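Long-range contacts in glutathione S-transferase (Xanthomonas axonopodis pv. citri, PDB 6NV6), which probably catalyses the attack of glutathione on electrophilic substrates, as a theta-class transferase with a thioredoxin-like N-terminal domain and a helical C-terminal domain: residues Asn14-Ala22 / Ser68-Ala76; Leu165-Glu174 / Pro183-Arg191. One frame throughout, in Å; residues are numbered along the deposited sequence.

Contact 1 (Asn14-Ala22 / Ser68-Ala76)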
ATOM      1  N   ASN A  14      -5.953   0.837  -1.393  1.00 27.57           N
ATOM      2  CA  ASN A  14      -6.319   1.168  -0.025  1.00 30.14           C
ATOM      3  C   ASN A  14      -6.897  -0.044   0.694  1.00 37.35           C
ATOM      4  O   ASN A  14      -6.573  -0.296   1.861  1.00 34.72           O
ATOM      5  CB  ASN A  14      -7.309   2.324  -0.030  1.00 27.69           C
ATOM      6  CG  ASN A  14      -6.644   3.658  -0.299  1.00 30.76           C
ATOM      7  OD1 ASN A  14      -5.450   3.820  -0.068  1.00 37.12           O
ATOM      8  ND2 ASN A  14      -7.417   4.625  -0.773  1.00 37.68           N
ATOM      9  N   VAL A  15      -7.740  -0.816   0.006  1.00 32.86           N
ATOM     10  CA  VAL A  15      -8.290  -2.025   0.599  1.00 28.26           C
ATOM     11  C   VAL A  15      -7.189  -3.070   0.759  1.00 34.30           C
ATOM     12  O   VAL A  15      -7.145  -3.803   1.756  1.00 33.74           O
ATOM     13  CB  VAL A  15      -9.470  -2.526  -0.261  1.00 41.73           C
ATOM     14  CG1 VAL A  15     -10.046  -3.833   0.283  1.00 33.98           C
ATOM     15  CG2 VAL A  15     -10.561  -1.447  -0.383  1.00 31.70           C
ATOM     16  N   ARG A  16      -6.255  -3.124  -0.196  1.00 28.56           N
ATOM     17  CA  ARG A  16      -5.111  -4.017  -0.052  1.00 28.07           C
ATOM     18  C   ARG A  16      -4.339  -3.714   1.222  1.00 26.14           C
ATOM     19  O   ARG A  16      -3.912  -4.631   1.932  1.00 26.30           O
ATOM     20  CB  ARG A  16      -4.185  -3.888  -1.257  1.00 32.68           C
ATOM     21  CG  ARG A  16      -4.666  -4.583  -2.512  1.00 31.57           C
ATOM     22  CD  ARG A  16      -3.720  -4.281  -3.674  1.00 28.80           C
ATOM     23  NE  ARG A  16      -4.122  -4.969  -4.894  1.00 38.55           N
ATOM     24  CZ  ARG A  16      -4.464  -4.358  -6.022  1.00 37.45           C
ATOM     25  NH1 ARG A  16      -4.429  -3.033  -6.098  1.00 33.03           N
ATOM     26  NH2 ARG A  16      -4.834  -5.079  -7.071  1.00 36.94           N
ATOM     27  N   LYS A  17      -4.141  -2.425   1.514  1.00 28.95           N
ATOM     28  CA  LYS A  17      -3.480  -2.011   2.748  1.00 30.24           C
ATOM     29  C   LYS A  17      -4.110  -2.672   3.959  1.00 29.80           C
ATOM     30  O   LYS A  17      -3.409  -3.141   4.866  1.00 27.32           O
ATOM     31  CB  LYS A  17      -3.582  -0.500   2.921  1.00 27.82           C
ATOM     32  CG  LYS A  17      -2.762   0.342   1.991  1.00 29.34           C
ATOM     33  CD  LYS A  17      -2.845   1.761   2.491  1.00 30.40           C
ATOM     34  CE  LYS A  17      -2.755   2.774   1.390  1.00 30.03           C
ATOM     35  NZ  LYS A  17      -3.319   4.040   1.904  1.00 29.96           N
ATOM     36  N   ALA A  18      -5.439  -2.706   3.995  1.00 29.37           N
ATOM     37  CA  ALA A  18      -6.126  -3.236   5.159  1.00 29.79           C
ATOM     38  C   ALA A  18      -6.095  -4.758   5.178  1.00 28.96           C
ATOM     39  O   ALA A  18      -5.855  -5.355   6.233  1.00 24.77           O
ATOM     40  CB  ALA A  18      -7.564  -2.719   5.183  1.00 31.63           C
ATOM     41  N   LEU A  19      -6.323  -5.398   4.020  1.00 29.42           N
ATOM     42  CA  LEU A  19      -6.291  -6.859   3.955  1.00 30.10           C
ATOM     43  C   LEU A  19      -4.919  -7.380   4.326  1.00 29.90           C
ATOM     44  O   LEU A  19      -4.792  -8.327   5.114  1.00 28.70           O
ATOM     45  CB  LEU A  19      -6.673  -7.344   2.557  1.00 27.40           C
ATOM     46  CG  LEU A  19      -8.065  -6.851   2.180  1.00 33.76           C
ATOM     47  CD1 LEU A  19      -8.385  -7.074   0.716  1.00 31.08           C
ATOM     48  CD2 LEU A  19      -9.104  -7.486   3.091  1.00 29.46           C
ATOM     49  N   TRP A  20      -3.877  -6.745   3.797  1.00 28.47           N
ATOM     50  CA  TRP A  20      -2.521  -7.157   4.125  1.00 36.59           C
ATOM     51  C   TRP A  20      -2.256  -7.033   5.627  1.00 33.31           C
ATOM     52  O   TRP A  20      -1.674  -7.935   6.242  1.00 28.81           O
ATOM     53  CB  TRP A  20      -1.541  -6.315   3.308  1.00 31.81           C
ATOM     54  CG  TRP A  20      -0.105  -6.615   3.550  1.00 31.46           C
ATOM     55  CD1 TRP A  20       0.419  -7.714   4.164  1.00 24.16           C
ATOM     56  CD2 TRP A  20       1.003  -5.792   3.178  1.00 30.76           C
ATOM     57  NE1 TRP A  20       1.781  -7.622   4.200  1.00 27.23           N
ATOM     58  CE2 TRP A  20       2.168  -6.456   3.590  1.00 31.70           C
ATOM     59  CE3 TRP A  20       1.121  -4.560   2.528  1.00 30.89           C
ATOM     60  CZ2 TRP A  20       3.452  -5.921   3.375  1.00 35.12           C
ATOM     61  CZ3 TRP A  20       2.392  -4.035   2.307  1.00 28.42           C
ATOM     62  CH2 TRP A  20       3.537  -4.709   2.733  1.00 26.39           C
ATOM     63  N   CYS A  21      -2.678  -5.922   6.234  1.00 29.82           N
ATOM     64  CA  CYS A  21      -2.487  -5.742   7.670  1.00 33.23           C
ATOM     65  C   CYS A  21      -3.263  -6.779   8.478  1.00 30.58           C
ATOM     66  O   CYS A  21      -2.719  -7.401   9.403  1.00 27.53           O
ATOM     67  CB  CYS A  21      -2.895  -4.328   8.069  1.00 27.81           C
ATOM     68  SG  CYS A  21      -2.297  -3.909   9.692  1.00 40.54           S
ATOM     69  N   ALA A  22      -4.542  -6.964   8.150  1.00 27.32           N
ATOM     70  CA  ALA A  22      -5.300  -8.050   8.754  1.00 29.81           C
ATOM     71  C   ALA A  22      -4.523  -9.358   8.669  1.00 32.50           C
ATOM     72  O   ALA A  22      -4.287 -10.025   9.684  1.00 34.90           O
ATOM     73  CB  ALA A  22      -6.653  -8.180   8.064  1.00 27.45           C
ATOM     74  N   SER A  68      -7.670   4.275   5.305  1.00 31.93           N
ATOM     75  CA  SER A  68      -6.723   3.175   5.102  1.00 29.09           C
ATOM     76  C   SER A  68      -5.644   3.158   6.186  1.00 31.80           C
ATOM     77  O   SER A  68      -5.494   2.183   6.937  1.00 29.65           O
ATOM     78  CB  SER A  68      -6.061   3.325   3.737  1.00 23.51           C
ATOM     79  OG  SER A  68      -7.009   3.739   2.759  1.00 34.87           O
ATOM     80  N   ASN A  69      -4.886   4.257   6.292  1.00 30.38           N
ATOM     81  CA  ASN A  69      -3.713   4.247   7.159  1.00 36.48           C
ATOM     82  C   ASN A  69      -4.099   4.228   8.633  1.00 32.35           C
ATOM     83  O   ASN A  69      -3.376   3.641   9.445  1.00 34.93           O
ATOM     84  CB  ASN A  69      -2.810   5.443   6.839  1.00 37.37           C
ATOM     85  CG  ASN A  69      -2.242   5.396   5.429  1.00 25.41           C
ATOM     86  OD1 ASN A  69      -2.285   4.363   4.757  1.00 28.43           O
ATOM     87  ND2 ASN A  69      -1.719   6.523   4.973  1.00 19.45           N
ATOM     88  N   ALA A  70      -5.223   4.851   8.998  1.00 32.05           N
ATOM     89  CA  ALA A  70      -5.747   4.681  10.347  1.00 34.01           C
ATOM     90  C   ALA A  70      -6.128   3.225  10.605  1.00 33.76           C
ATOM     91  O   ALA A  70      -5.846   2.682  11.682  1.00 33.72           O
ATOM     92  CB  ALA A  70      -6.943   5.607  10.567  1.00 28.02           C
ATOM     93  N   ILE A  71      -6.784   2.585   9.632  1.00 25.53           N
ATOM     94  CA  ILE A  71      -7.112   1.170   9.755  1.00 31.26           C
ATOM     95  C   ILE A  71      -5.846   0.358   9.987  1.00 35.21           C
ATOM     96  O   ILE A  71      -5.821  -0.567  10.810  1.00 37.06           O
ATOM     97  CB  ILE A  71      -7.878   0.684   8.508  1.00 32.13           C
ATOM     98  CG1 ILE A  71      -9.241   1.375   8.414  1.00 34.28           C
ATOM     99  CG2 ILE A  71      -8.072  -0.824   8.543  1.00 27.50           C
ATOM    100  CD1 ILE A  71      -9.899   1.239   7.067  1.00 34.33           C
ATOM    101  N   VAL A  72      -4.768   0.698   9.280  1.00 29.52           N
ATOM    102  CA  VAL A  72      -3.532  -0.067   9.429  1.00 31.21           C
ATOM    103  C   VAL A  72      -2.973   0.132  10.826  1.00 28.96           C
ATOM    104  O   VAL A  72      -2.740  -0.831  11.567  1.00 29.60           O
ATOM    105  CB  VAL A  72      -2.505   0.341   8.352  1.00 35.23           C
ATOM    106  CG1 VAL A  72      -1.110  -0.206   8.687  1.00 25.51           C
ATOM    107  CG2 VAL A  72      -2.958  -0.117   6.958  1.00 26.71           C
ATOM    108  N   ARG A  73      -2.765   1.396  11.206  1.00 36.25           N
ATOM    109  CA  ARG A  73      -2.176   1.692  12.504  1.00 34.97           C
ATOM    110  C   ARG A  73      -2.978   1.047  13.617  1.00 30.56           C
ATOM    111  O   ARG A  73      -2.412   0.507  14.575  1.00 30.77           O
ATOM    112  CB  ARG A  73      -2.064   3.204  12.706  1.00 30.76           C
ATOM    113  CG  ARG A  73      -0.879   3.812  11.964  1.00 38.56           C
ATOM    114  CD  ARG A  73      -0.632   5.254  12.396  1.00 43.02           C
ATOM    115  NE  ARG A  73      -1.692   6.120  11.888  1.00 45.56           N
ATOM    116  CZ  ARG A  73      -1.626   6.769  10.727  1.00 45.03           C
ATOM    117  NH1 ARG A  73      -0.544   6.664   9.964  1.00 40.09           N
ATOM    118  NH2 ARG A  73      -2.641   7.528  10.326  1.00 44.23           N
ATOM    119  N   TYR A  74      -4.302   1.055  13.481  1.00 27.70           N
ATOM    120  CA  TYR A  74      -5.142   0.404  14.471  1.00 29.87           C
ATOM    121  C   TYR A  74      -4.882  -1.102  14.510  1.00 36.82           C
ATOM    122  O   TYR A  74      -4.537  -1.658  15.562  1.00 36.12           O
ATOM    123  CB  TYR A  74      -6.610   0.688  14.181  1.00 28.87           C
ATOM    124  CG  TYR A  74      -7.489  -0.188  15.017  1.00 33.82           C
ATOM    125  CD1 TYR A  74      -7.516  -0.039  16.397  1.00 39.46           C
ATOM    126  CD2 TYR A  74      -8.245  -1.201  14.444  1.00 31.58           C
ATOM    127  CE1 TYR A  74      -8.302  -0.854  17.181  1.00 43.90           C
ATOM    128  CE2 TYR A  74      -9.035  -2.017  15.213  1.00 32.79           C
ATOM    129  CZ  TYR A  74      -9.063  -1.842  16.578  1.00 41.44           C
ATOM    130  OH  TYR A  74      -9.847  -2.655  17.355  1.00 43.91           O
ATOM    131  N   LEU A  75      -5.038  -1.778  13.363  1.00 28.29           N
ATOM    132  CA  LEU A  75      -4.913  -3.231  13.332  1.00 31.66           C
ATOM    133  C   LEU A  75      -3.570  -3.696  13.882  1.00 37.01           C
ATOM    134  O   LEU A  75      -3.500  -4.712  14.585  1.00 41.67           O
ATOM    135  CB  LEU A  75      -5.121  -3.749  11.908  1.00 28.70           C
ATOM    136  CG  LEU A  75      -6.606  -3.924  11.574  1.00 30.53           C
ATOM    137  CD1 LEU A  75      -6.825  -4.135  10.079  1.00 26.75           C
ATOM    138  CD2 LEU A  75      -7.215  -5.059  12.390  1.00 26.28           C
ATOM    139  N   ALA A  76      -2.491  -2.964  13.599  1.00 33.53           N
ATOM    140  CA  ALA A  76      -1.195  -3.418  14.097  1.00 46.96           C
ATOM    141  C   ALA A  76      -1.062  -3.163  15.596  1.00 37.09           C
ATOM    142  O   ALA A  76      -0.683  -4.061  16.355  1.00 41.49           O
ATOM    143  CB  ALA A  76      -0.053  -2.762  13.317  1.00 37.24           C
TER
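K17 reaches across to N69, its NZ donating to OD1 at 3.1 Å from above the amide plane, 38° out of it, and not on a lone pair. The same NZ gives a second hydrogen bond, 2.9 Å long, to OD1 of N14 one turn back on its own helix. Two amide oxygens, one from each helix, thus hold the lysine tip at the N-terminal end of the pair, and its methylenes run past CB of S68. The OG of S68 lies against CB and CG of N14 but is badly angled for a bond to the amide. One turn on, the contact becomes apolar: A18 CB meets I71 CG2 at 3.9 Å, and CG2 of V72 lies against the carbonyl oxygen of K17. C21 comes next. With SG set opposite its own backbone N (chi1 -165°), the sulfur rests on L75 CB at 3.6 Å and beside CG1 of V72.

At A18 the backbones come near, its CA 5.9 Å from the CA of V72. The short axes pass at 8.9 Å and run almost parallel, 5° apart. Further out, M98 of helix 88-118 touches both N69 and V72, S167 and F168 of helix 163-174 lie on K17, and L65 of strand 63-65 meets I71. Two side-by-side helices, 13-25 and 68-79, between the sheet and the all-helical domain are characteristic of the thioredoxin-like N-terminal domain of glutathione transferases.

Contact 2 (Leu165-Glu174 / Pro183-Arg191)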
ATOM      1  N   LEU A 165       2.715   2.283   1.156  1.00 26.29           N
ATOM      2  CA  LEU A 165       3.428   2.292  -0.124  1.00 28.96           C
ATOM      3  C   LEU A 165       3.612   0.881  -0.686  1.00 33.19           C
ATOM      4  O   LEU A 165       3.588   0.695  -1.910  1.00 31.07           O
ATOM      5  CB  LEU A 165       4.784   2.977   0.019  1.00 21.25           C
ATOM      6  CG  LEU A 165       5.530   3.201  -1.296  1.00 28.96           C
ATOM      7  CD1 LEU A 165       4.726   4.086  -2.249  1.00 24.80           C
ATOM      8  CD2 LEU A 165       6.900   3.797  -1.040  1.00 19.94           C
ATOM      9  N   GLY A 166       3.796  -0.120   0.188  1.00 30.15           N
ATOM     10  CA  GLY A 166       3.937  -1.490  -0.275  1.00 27.38           C
ATOM     11  C   GLY A 166       2.720  -1.988  -1.031  1.00 29.56           C
ATOM     12  O   GLY A 166       2.848  -2.787  -1.965  1.00 28.54           O
ATOM     13  N   SER A 167       1.528  -1.518  -0.655  1.00 24.48           N
ATOM     14  CA  SER A 167       0.325  -1.944  -1.360  1.00 25.59           C
ATOM     15  C   SER A 167       0.183  -1.253  -2.710  1.00 30.95           C
ATOM     16  O   SER A 167      -0.424  -1.818  -3.628  1.00 29.18           O
ATOM     17  CB  SER A 167      -0.911  -1.701  -0.492  1.00 30.06           C
ATOM     18  OG  SER A 167      -0.698  -2.088   0.855  1.00 27.59           O
ATOM     19  N   PHE A 168       0.724  -0.041  -2.853  1.00 31.58           N
ATOM     20  CA  PHE A 168       0.744   0.597  -4.167  1.00 26.78           C
ATOM     21  C   PHE A 168       1.816  -0.005  -5.059  1.00 30.20           C
ATOM     22  O   PHE A 168       1.589  -0.198  -6.261  1.00 28.81           O
ATOM     23  CB  PHE A 168       0.989   2.101  -4.039  1.00 27.46           C
ATOM     24  CG  PHE A 168      -0.225   2.894  -3.650  1.00 29.59           C
ATOM     25  CD1 PHE A 168      -1.116   3.337  -4.605  1.00 30.88           C
ATOM     26  CD2 PHE A 168      -0.464   3.214  -2.322  1.00 31.82           C
ATOM     27  CE1 PHE A 168      -2.231   4.079  -4.241  1.00 34.40           C
ATOM     28  CE2 PHE A 168      -1.578   3.952  -1.955  1.00 34.07           C
ATOM     29  CZ  PHE A 168      -2.466   4.383  -2.924  1.00 32.10           C
ATOM     30  N   ILE A 169       2.981  -0.326  -4.483  1.00 30.75           N
ATOM     31  CA  ILE A 169       4.141  -0.670  -5.300  1.00 32.98           C
ATOM     32  C   ILE A 169       3.947  -1.994  -6.021  1.00 34.36           C
ATOM     33  O   ILE A 169       4.669  -2.283  -6.988  1.00 33.48           O
ATOM     34  CB  ILE A 169       5.424  -0.683  -4.451  1.00 27.91           C
ATOM     35  CG1 ILE A 169       6.566  -0.059  -5.245  1.00 27.61           C
ATOM     36  CG2 ILE A 169       5.771  -2.090  -4.008  1.00 27.13           C
ATOM     37  CD1 ILE A 169       6.416   1.435  -5.413  1.00 28.40           C
ATOM     38  N   TYR A 170       2.979  -2.801  -5.584  1.00 26.99           N
ATOM     39  CA  TYR A 170       2.552  -3.934  -6.393  1.00 30.67           C
ATOM     40  C   TYR A 170       2.013  -3.459  -7.741  1.00 31.01           C
ATOM     41  O   TYR A 170       2.418  -3.953  -8.800  1.00 27.96           O
ATOM     42  CB  TYR A 170       1.500  -4.747  -5.638  1.00 29.08           C
ATOM     43  CG  TYR A 170       0.866  -5.828  -6.484  1.00 37.36           C
ATOM     44  CD1 TYR A 170       1.625  -6.888  -6.966  1.00 32.52           C
ATOM     45  CD2 TYR A 170      -0.489  -5.786  -6.808  1.00 32.84           C
ATOM     46  CE1 TYR A 170       1.062  -7.872  -7.731  1.00 30.16           C
ATOM     47  CE2 TYR A 170      -1.062  -6.774  -7.579  1.00 32.82           C
ATOM     48  CZ  TYR A 170      -0.279  -7.814  -8.033  1.00 35.87           C
ATOM     49  OH  TYR A 170      -0.843  -8.804  -8.795  1.00 37.11           O
ATOM     50  N   ALA A 171       1.105  -2.481  -7.721  1.00 31.59           N
ATOM     51  CA  ALA A 171       0.597  -1.935  -8.974  1.00 33.29           C
ATOM     52  C   ALA A 171       1.725  -1.345  -9.809  1.00 36.15           C
ATOM     53  O   ALA A 171       1.806  -1.587 -11.019  1.00 40.98           O
ATOM     54  CB  ALA A 171      -0.477  -0.883  -8.692  1.00 32.10           C
ATOM     55  N   TRP A 172       2.618  -0.585  -9.173  1.00 29.34           N
ATOM     56  CA  TRP A 172       3.727   0.031  -9.892  1.00 38.02           C
ATOM     57  C   TRP A 172       4.529  -0.987 -10.700  1.00 37.83           C
ATOM     58  O   TRP A 172       4.848  -0.750 -11.866  1.00 33.49           O
ATOM     59  CB  TRP A 172       4.641   0.754  -8.906  1.00 30.01           C
ATOM     60  CG  TRP A 172       5.906   1.301  -9.509  1.00 41.72           C
ATOM     61  CD1 TRP A 172       7.181   0.798  -9.365  1.00 40.23           C
ATOM     62  CD2 TRP A 172       6.031   2.460 -10.343  1.00 42.07           C
ATOM     63  NE1 TRP A 172       8.078   1.576 -10.060  1.00 34.15           N
ATOM     64  CE2 TRP A 172       7.400   2.602 -10.666  1.00 38.18           C
ATOM     65  CE3 TRP A 172       5.121   3.394 -10.844  1.00 33.98           C
ATOM     66  CZ2 TRP A 172       7.873   3.640 -11.462  1.00 41.99           C
ATOM     67  CZ3 TRP A 172       5.597   4.418 -11.640  1.00 36.67           C
ATOM     68  CH2 TRP A 172       6.957   4.534 -11.939  1.00 36.45           C
ATOM     69  N   PHE A 173       4.857  -2.127 -10.106  1.00 38.24           N
ATOM     70  CA  PHE A 173       5.782  -3.043 -10.751  1.00 38.01           C
ATOM     71  C   PHE A 173       5.099  -4.007 -11.707  1.00 44.14           C
ATOM     72  O   PHE A 173       5.748  -4.503 -12.637  1.00 49.19           O
ATOM     73  CB  PHE A 173       6.560  -3.830  -9.691  1.00 37.05           C
ATOM     74  CG  PHE A 173       7.752  -3.086  -9.135  1.00 42.26           C
ATOM     75  CD1 PHE A 173       8.824  -2.760  -9.955  1.00 36.68           C
ATOM     76  CD2 PHE A 173       7.786  -2.689  -7.800  1.00 36.17           C
ATOM     77  CE1 PHE A 173       9.915  -2.074  -9.452  1.00 35.79           C
ATOM     78  CE2 PHE A 173       8.878  -2.002  -7.294  1.00 34.07           C
ATOM     79  CZ  PHE A 173       9.941  -1.694  -8.123  1.00 33.36           C
ATOM     80  N   GLU A 174       3.812  -4.278 -11.523  1.00 44.27           N
ATOM     81  CA  GLU A 174       3.125  -5.245 -12.366  1.00 42.72           C
ATOM     82  C   GLU A 174       2.243  -4.587 -13.414  1.00 38.17           C
ATOM     83  O   GLU A 174       1.747  -5.282 -14.305  1.00 45.49           O
ATOM     84  CB  GLU A 174       2.313  -6.208 -11.497  1.00 36.79           C
ATOM     85  CG  GLU A 174       3.141  -6.820 -10.351  1.00 37.55           C
ATOM     86  CD  GLU A 174       4.386  -7.587 -10.832  1.00 46.35           C
ATOM     87  OE1 GLU A 174       4.329  -8.158 -11.944  1.00 44.85           O
ATOM     88  OE2 GLU A 174       5.413  -7.625 -10.107  1.00 36.93           O
ATOM     89  N   PRO A 183      16.623   0.423  -7.957  1.00 48.33           N
ATOM     90  CA  PRO A 183      16.970  -0.945  -7.554  1.00 39.79           C
ATOM     91  C   PRO A 183      16.776  -1.217  -6.075  1.00 39.03           C
ATOM     92  O   PRO A 183      16.556  -2.372  -5.691  1.00 42.79           O
ATOM     93  CB  PRO A 183      18.451  -1.059  -7.947  1.00 38.07           C
ATOM     94  CG  PRO A 183      18.781   0.261  -8.653  1.00 37.92           C
ATOM     95  CD  PRO A 183      17.828   1.249  -8.108  1.00 38.39           C
ATOM     96  N   HIS A 184      16.889  -0.194  -5.228  1.00 30.75           N
ATOM     97  CA  HIS A 184      16.588  -0.417  -3.818  1.00 39.34           C
ATOM     98  C   HIS A 184      15.087  -0.579  -3.617  1.00 38.37           C
ATOM     99  O   HIS A 184      14.636  -1.493  -2.912  1.00 34.52           O
ATOM    100  CB  HIS A 184      17.166   0.714  -2.967  1.00 36.14           C
ATOM    101  CG  HIS A 184      18.610   0.984  -3.249  1.00 44.82           C
ATOM    102  ND1 HIS A 184      19.626   0.490  -2.459  1.00 43.94           N
ATOM    103  CD2 HIS A 184      19.210   1.662  -4.258  1.00 38.48           C
ATOM    104  CE1 HIS A 184      20.790   0.862  -2.962  1.00 38.58           C
ATOM    105  NE2 HIS A 184      20.564   1.573  -4.053  1.00 33.45           N
ATOM    106  N   LEU A 185      14.300   0.285  -4.260  1.00 34.42           N
ATOM    107  CA  LEU A 185      12.857   0.101  -4.292  1.00 35.91           C
ATOM    108  C   LEU A 185      12.490  -1.307  -4.737  1.00 32.88           C
ATOM    109  O   LEU A 185      11.618  -1.943  -4.141  1.00 35.10           O
ATOM    110  CB  LEU A 185      12.234   1.136  -5.227  1.00 31.96           C
ATOM    111  CG  LEU A 185      10.709   1.164  -5.234  1.00 35.78           C
ATOM    112  CD1 LEU A 185      10.160   1.838  -3.963  1.00 28.10           C
ATOM    113  CD2 LEU A 185      10.208   1.842  -6.505  1.00 33.73           C
ATOM    114  N   GLN A 186      13.163  -1.814  -5.774  1.00 32.07           N
ATOM    115  CA  GLN A 186      12.813  -3.117  -6.329  1.00 30.72           C
ATOM    116  C   GLN A 186      13.190  -4.262  -5.392  1.00 32.43           C
ATOM    117  O   GLN A 186      12.424  -5.220  -5.236  1.00 29.75           O
ATOM    118  CB  GLN A 186      13.493  -3.296  -7.682  1.00 33.29           C
ATOM    119  CG  GLN A 186      13.303  -4.678  -8.276  1.00 41.99           C
ATOM    120  CD  GLN A 186      13.806  -4.768  -9.696  1.00 52.08           C
ATOM    121  OE1 GLN A 186      13.906  -3.750 -10.387  1.00 52.56           O
ATOM    122  NE2 GLN A 186      14.131  -5.987 -10.144  1.00 40.01           N
ATOM    123  N   ALA A 187      14.377  -4.195  -4.781  1.00 33.17           N
ATOM    124  CA  ALA A 187      14.784  -5.242  -3.846  1.00 30.71           C
ATOM    125  C   ALA A 187      13.864  -5.281  -2.633  1.00 35.79           C
ATOM    126  O   ALA A 187      13.628  -6.355  -2.061  1.00 31.09           O
ATOM    127  CB  ALA A 187      16.235  -5.027  -3.417  1.00 24.50           C
ATOM    128  N   TRP A 188      13.352  -4.115  -2.224  1.00 29.54           N
ATOM    129  CA  TRP A 188      12.356  -4.049  -1.163  1.00 28.78           C
ATOM    130  C   TRP A 188      11.073  -4.751  -1.586  1.00 31.23           C
ATOM    131  O   TRP A 188      10.502  -5.537  -0.820  1.00 24.88           O
ATOM    132  CB  TRP A 188      12.111  -2.582  -0.817  1.00 26.93           C
ATOM    133  CG  TRP A 188      10.897  -2.219   0.021  1.00 29.61           C
ATOM    134  CD1 TRP A 188      10.722  -2.447   1.363  1.00 29.71           C
ATOM    135  CD2 TRP A 188       9.746  -1.471  -0.407  1.00 25.31           C
ATOM    136  NE1 TRP A 188       9.530  -1.917   1.783  1.00 25.48           N
ATOM    137  CE2 TRP A 188       8.912  -1.306   0.723  1.00 28.89           C
ATOM    138  CE3 TRP A 188       9.338  -0.929  -1.632  1.00 26.12           C
ATOM    139  CZ2 TRP A 188       7.679  -0.630   0.661  1.00 24.23           C
ATOM    140  CZ3 TRP A 188       8.114  -0.249  -1.690  1.00 31.44           C
ATOM    141  CH2 TRP A 188       7.300  -0.112  -0.548  1.00 23.33           C
ATOM    142  N   TYR A 189      10.625  -4.500  -2.816  1.00 27.43           N
ATOM    143  CA  TYR A 189       9.461  -5.199  -3.333  1.00 28.27           C
ATOM    144  C   TYR A 189       9.708  -6.697  -3.410  1.00 36.27           C
ATOM    145  O   TYR A 189       8.791  -7.492  -3.172  1.00 35.25           O
ATOM    146  CB  TYR A 189       9.099  -4.643  -4.707  1.00 32.95           C
ATOM    147  CG  TYR A 189       7.959  -5.365  -5.386  1.00 31.64           C
ATOM    148  CD1 TYR A 189       6.764  -5.594  -4.716  1.00 31.64           C
ATOM    149  CD2 TYR A 189       8.076  -5.809  -6.693  1.00 28.07           C
ATOM    150  CE1 TYR A 189       5.726  -6.245  -5.325  1.00 35.09           C
ATOM    151  CE2 TYR A 189       7.041  -6.466  -7.313  1.00 32.02           C
ATOM    152  CZ  TYR A 189       5.872  -6.682  -6.627  1.00 32.82           C
ATOM    153  OH  TYR A 189       4.846  -7.348  -7.246  1.00 31.83           O
ATOM    154  N   ALA A 190      10.941  -7.102  -3.737  1.00 38.52           N
ATOM    155  CA  ALA A 190      11.270  -8.524  -3.758  1.00 33.31           C
ATOM    156  C   ALA A 190      11.156  -9.142  -2.371  1.00 31.69           C
ATOM    157  O   ALA A 190      10.748 -10.298  -2.240  1.00 34.44           O
ATOM    158  CB  ALA A 190      12.673  -8.735  -4.328  1.00 27.05           C
ATOM    159  N   ARG A 191      11.487  -8.387  -1.325  1.00 26.56           N
ATOM    160  CA  ARG A 191      11.399  -8.933   0.022  1.00 27.77           C
ATOM    161  C   ARG A 191       9.969  -8.902   0.538  1.00 33.48           C
ATOM    162  O   ARG A 191       9.582  -9.745   1.361  1.00 33.62           O
ATOM    163  CB  ARG A 191      12.315  -8.158   0.963  1.00 29.45           C
ATOM    164  CG  ARG A 191      13.790  -8.363   0.678  1.00 35.33           C
ATOM    165  CD  ARG A 191      14.654  -7.682   1.739  1.00 37.25           C
ATOM    166  NE  ARG A 191      14.469  -6.226   1.774  1.00 40.22           N
ATOM    167  CZ  ARG A 191      15.162  -5.348   1.045  1.00 41.26           C
ATOM    168  NH1 ARG A 191      14.828  -4.062   1.059  1.00 43.29           N
ATOM    169  NH2 ARG A 191      16.142  -5.750   0.245  1.00 41.77           N
TER
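Within the helical C-terminal domain of the transferase, helices 163-174 and 183-193 follow one another in the chain and cross steeply, their short axes 10.7 Å apart at -107°. The join is a knobs-into-holes contact in which Y189 is the knob, seated among I169, Y170, F173 and E174. Its ring lies almost parallel to that of F173, with 7° between the planes, yet slid so far that the two barely overlap; the centroids are 4.9 Å apart. W172 CD1 covers one face of the F173 ring, while the far end of that ring, CZ, reaches L185 CD2 and the CA of Q186. On another side of the knob, I169 CG2 approaches CD1 of Y189 at 3.7 Å, and the carbonyl oxygen of I169 lies over a face of the tyrosine ring.

I169 also meets L185 tip to tip, CD1 to CD2 at 4.0 Å, and its CG2 touches W188 CZ3. With CG of W188 opposite its backbone N, the six-membered end of the indole comes to lie on helix 163-174, CH2 3.6 Å from the backbone N of G166 and also against CG of L165. At the other end of the indole, NE1 is hydrogen-bonded to D162, just ahead of the first helix. L140 of helix 126-146 adds to the apolar layer by touching both I169 and W172.

The polar end of the knob meets E174, which is exposed. There the Y189 hydroxyl, at the edge of the Y170 ring beside CD1, donates to OE2 of E174 at 2.9 Å, meeting it on the anti side and 25° out of the carboxylate plane.

Contact 1 belongs to the thioredoxin-like domain and contact 2 to the helical domain; their centres are about 17 Å apart, on opposite sides of the chain's centre. Both are largely buried, but contact 2 includes the exposed E174 and Q186. Contact 1 joins nearly parallel helices through aliphatic and small side chains, a cysteine sulfur, and a lysine held by two amide oxygens, whereas contact 2 joins steeply crossed helices mainly through large aromatic rings. They share no helix, yet they touch: K17 CA lies 3.4 Å from S167 OG, and G166 packs on the W20 ring. Helix 163-174 therefore faces helix 13-25 as well as helix 183-193, linking the two domains.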